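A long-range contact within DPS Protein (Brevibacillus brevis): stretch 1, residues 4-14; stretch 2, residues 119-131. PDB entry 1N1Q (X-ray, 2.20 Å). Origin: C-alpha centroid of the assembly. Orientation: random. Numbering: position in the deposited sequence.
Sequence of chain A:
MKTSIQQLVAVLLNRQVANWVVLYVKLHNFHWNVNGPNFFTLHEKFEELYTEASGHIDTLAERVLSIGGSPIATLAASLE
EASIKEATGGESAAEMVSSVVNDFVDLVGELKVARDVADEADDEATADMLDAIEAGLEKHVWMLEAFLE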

# COMPACT_ATOMS: atom_id res chain seq x y z
N SER A 4 20.96 30.05 25.08
CA SER A 4 20.35 30.87 24.03
C SER A 4 21.09 30.81 22.69
O SER A 4 20.45 30.83 21.64
CB SER A 4 20.22 32.32 24.49
OG SER A 4 21.44 33.03 24.33
N ILE A 5 22.42 30.72 22.72
CA ILE A 5 23.18 30.64 21.47
C ILE A 5 22.80 29.33 20.75
O ILE A 5 22.71 29.28 19.52
CB ILE A 5 24.71 30.70 21.73
CG1 ILE A 5 25.49 30.67 20.41
CG2 ILE A 5 25.15 29.52 22.58
CD1 ILE A 5 25.55 31.99 19.69
N GLN A 6 22.57 28.27 21.53
CA GLN A 6 22.20 26.98 20.96
C GLN A 6 20.76 26.96 20.45
O GLN A 6 20.47 26.43 19.38
CB GLN A 6 22.37 25.87 22.00
CG GLN A 6 23.80 25.61 22.45
CD GLN A 6 23.88 24.59 23.57
OE1 GLN A 6 23.12 24.67 24.55
NE2 GLN A 6 24.79 23.63 23.45
N GLN A 7 19.85 27.54 21.22
CA GLN A 7 18.45 27.56 20.82
C GLN A 7 18.22 28.44 19.60
O GLN A 7 17.30 28.20 18.81
CB GLN A 7 17.56 28.00 21.99
CG GLN A 7 17.61 27.00 23.15
CD GLN A 7 16.55 27.25 24.20
OE1 GLN A 7 15.36 27.36 23.87
NE2 GLN A 7 16.95 27.34 25.44
N LEU A 8 19.04 29.48 19.42
CA LEU A 8 18.87 30.32 18.25
C LEU A 8 19.07 29.51 16.97
O LEU A 8 18.51 29.86 15.94
CB LEU A 8 19.84 31.51 18.28
CG LEU A 8 19.46 32.65 19.22
CD1 LEU A 8 20.50 33.72 19.19
CD2 LEU A 8 18.11 33.21 18.82
N VAL A 9 19.84 28.43 17.03
CA VAL A 9 20.02 27.67 15.79
C VAL A 9 18.73 26.97 15.42
O VAL A 9 18.30 27.01 14.28
CB VAL A 9 21.17 26.63 15.88
CG1 VAL A 9 21.26 25.86 14.55
CG2 VAL A 9 22.49 27.34 16.17
N ALA A 10 18.10 26.33 16.40
CA ALA A 10 16.84 25.64 16.15
C ALA A 10 15.76 26.64 15.70
O ALA A 10 14.93 26.32 14.86
CB ALA A 10 16.37 24.88 17.41
N VAL A 11 15.80 27.84 16.26
CA VAL A 11 14.82 28.86 15.88
C VAL A 11 15.00 29.29 14.42
O VAL A 11 14.04 29.41 13.67
CB VAL A 11 14.92 30.11 16.79
CG1 VAL A 11 13.99 31.20 16.27
CG2 VAL A 11 14.55 29.74 18.20
N LEU A 12 16.25 29.52 14.03
CA LEU A 12 16.53 29.94 12.66
C LEU A 12 16.22 28.81 11.69
O LEU A 12 15.78 29.05 10.56
CB LEU A 12 17.99 30.36 12.53
CG LEU A 12 18.27 31.67 13.28
CD1 LEU A 12 19.76 31.98 13.25
CD2 LEU A 12 17.48 32.80 12.62
N LEU A 13 16.45 27.58 12.12
CA LEU A 13 16.16 26.41 11.30
C LEU A 13 14.64 26.33 11.08
O LEU A 13 14.18 26.14 9.96
CB LEU A 13 16.66 25.14 12.01
CG LEU A 13 17.73 24.26 11.34
CD1 LEU A 13 18.58 25.06 10.37
CD2 LEU A 13 18.59 23.63 12.43
N ASN A 14 13.88 26.48 12.16
CA ASN A 14 12.42 26.42 12.07
C ASN A 14 11.83 27.52 11.21
O ASN A 14 10.75 27.38 10.65
CB ASN A 14 11.79 26.45 13.47
CG ASN A 14 11.67 25.06 14.09
OD1 ASN A 14 11.43 24.09 13.38
ND2 ASN A 14 11.83 24.97 15.41
N ASP A 119 27.34 28.98 12.58
CA ASP A 119 28.80 28.93 12.67
C ASP A 119 29.28 29.46 14.02
O ASP A 119 30.20 28.91 14.62
CB ASP A 119 29.45 29.75 11.55
CG ASP A 119 29.44 29.02 10.21
OD1 ASP A 119 29.51 27.77 10.21
OD2 ASP A 119 29.35 29.70 9.17
N GLU A 120 28.64 30.53 14.50
CA GLU A 120 29.03 31.14 15.76
C GLU A 120 28.69 30.25 16.96
O GLU A 120 29.27 30.39 18.04
CB GLU A 120 28.35 32.49 15.91
N ALA A 121 27.74 29.34 16.77
CA ALA A 121 27.35 28.42 17.83
C ALA A 121 28.13 27.12 17.63
O ALA A 121 27.85 26.11 18.27
CB ALA A 121 25.86 28.14 17.77
N ASP A 122 29.12 27.17 16.74
CA ASP A 122 29.94 26.01 16.42
C ASP A 122 29.07 24.84 15.95
O ASP A 122 29.33 23.68 16.27
CB ASP A 122 30.79 25.60 17.63
CG ASP A 122 31.84 26.64 17.98
OD1 ASP A 122 32.45 27.20 17.05
OD2 ASP A 122 32.06 26.89 19.18
N ASP A 123 28.02 25.16 15.21
CA ASP A 123 27.13 24.14 14.67
C ASP A 123 27.35 24.15 13.15
O ASP A 123 26.51 24.62 12.38
CB ASP A 123 25.67 24.46 14.99
CG ASP A 123 24.72 23.36 14.54
OD1 ASP A 123 25.20 22.42 13.86
OD2 ASP A 123 23.52 23.43 14.85
N GLU A 124 28.51 23.63 12.75
CA GLU A 124 28.91 23.57 11.35
C GLU A 124 28.01 22.67 10.51
O GLU A 124 27.78 22.95 9.33
CB GLU A 124 30.34 23.07 11.25
CG GLU A 124 31.28 23.94 10.43
CD GLU A 124 31.57 25.27 11.11
OE1 GLU A 124 31.66 25.30 12.36
OE2 GLU A 124 31.73 26.28 10.39
N ALA A 125 27.52 21.59 11.10
CA ALA A 125 26.64 20.66 10.38
C ALA A 125 25.39 21.40 9.92
O ALA A 125 24.91 21.20 8.80
CB ALA A 125 26.26 19.50 11.28
N THR A 126 24.85 22.26 10.79
CA THR A 126 23.67 23.01 10.43
C THR A 126 24.01 24.01 9.33
O THR A 126 23.28 24.15 8.34
CB THR A 126 23.09 23.76 11.64
OG1 THR A 126 22.51 22.82 12.54
CG2 THR A 126 22.03 24.77 11.19
N ALA A 127 25.14 24.71 9.49
CA ALA A 127 25.58 25.68 8.51
C ALA A 127 25.73 25.02 7.14
O ALA A 127 25.31 25.59 6.13
CB ALA A 127 26.90 26.31 8.94
N ASP A 128 26.33 23.84 7.12
CA ASP A 128 26.54 23.12 5.87
C ASP A 128 25.24 22.76 5.16
O ASP A 128 25.14 22.91 3.94
CB ASP A 128 27.36 21.85 6.13
CG ASP A 128 27.81 21.19 4.83
OD1 ASP A 128 28.62 21.79 4.12
OD2 ASP A 128 27.33 20.07 4.54
N MET A 129 24.25 22.29 5.91
CA MET A 129 22.97 21.93 5.30
C MET A 129 22.31 23.17 4.70
O MET A 129 21.75 23.14 3.61
CB MET A 129 22.02 21.32 6.35
CG MET A 129 20.81 22.18 6.63
SD MET A 129 19.53 21.29 7.47
CE MET A 129 18.99 20.22 6.23
N LEU A 130 22.37 24.27 5.45
CA LEU A 130 21.78 25.52 4.98
C LEU A 130 22.50 25.99 3.72
O LEU A 130 21.88 26.52 2.80
CB LEU A 130 21.88 26.60 6.06
CG LEU A 130 21.11 26.31 7.35
CD1 LEU A 130 21.39 27.41 8.37
CD2 LEU A 130 19.62 26.21 7.06
N ASP A 131 23.81 25.78 3.69
CA ASP A 131 24.63 26.18 2.55
C ASP A 131 24.20 25.41 1.29
O ASP A 131 24.10 25.99 0.20
CB ASP A 131 26.11 25.92 2.87
CG ASP A 131 27.07 26.63 1.91
OD1 ASP A 131 26.70 27.70 1.38
OD2 ASP A 131 28.19 26.13 1.74

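Residues 4-14 form a continuous helix that packs against a turn and the helix following it, 124-131. The two helix axes run in nearly the same direction, 20° apart, and come no nearer than 11.5 Å, so side chains must bridge most of the gap. The backbones draw closest at the turn, where the CA atoms of Ile5 and Ala121 lie 6.0 Å apart; the small methyl of Ala121 fits this narrow space.

Ile5, Val9 and Leu13, spaced one helical turn apart, supply the contacts from the first helix. Ile5 (chi1 t, chi2 p) points toward the turn and places CG1 3.7 Å from Ala121 CB. Val9, also with chi1 t, divides its two methyls: CG2 lies 3.8 Å from Ala121 CB, while CG1 reaches 3.6 Å from Thr126 CG2 and 3.3 Å from Asp123 OD2.

That carboxylate is held by its own stretch. With chi1 t and chi2 near -7°, Asp123 caps the helix: OD1 accepts from Thr126 N at 3.1 Å, and OD2 accepts from Thr126 OG1 at 2.6 Å. The Thr126 m rotamer suits both roles of its side chain, turning OG1 to Asp123 and leaving CG2 to meet the first helix. The capping pair thus bonds within its own stretch, with further hydrogen bonds to Asp123 OD1 and Thr126 OG1 elsewhere in the structure, while Thr126 offers its methyl to Val9 and Leu13.

Leu13 has the least regular conformation of the three, with chi1 at -119° and chi2 at 25°, both between wells. Its CA-to-CB bond points sideways, yet the side-chain end comes nearer, bringing CD1 3.6 Å from Thr126 CG2 and 3.7 Å from Leu130 CD2. Leu130, in the common m,t conformation, points toward the first helix. No hydrogen bond joins the stretches among the modelled atoms; their 334 Å² of buried surface rests largely on aliphatic packing.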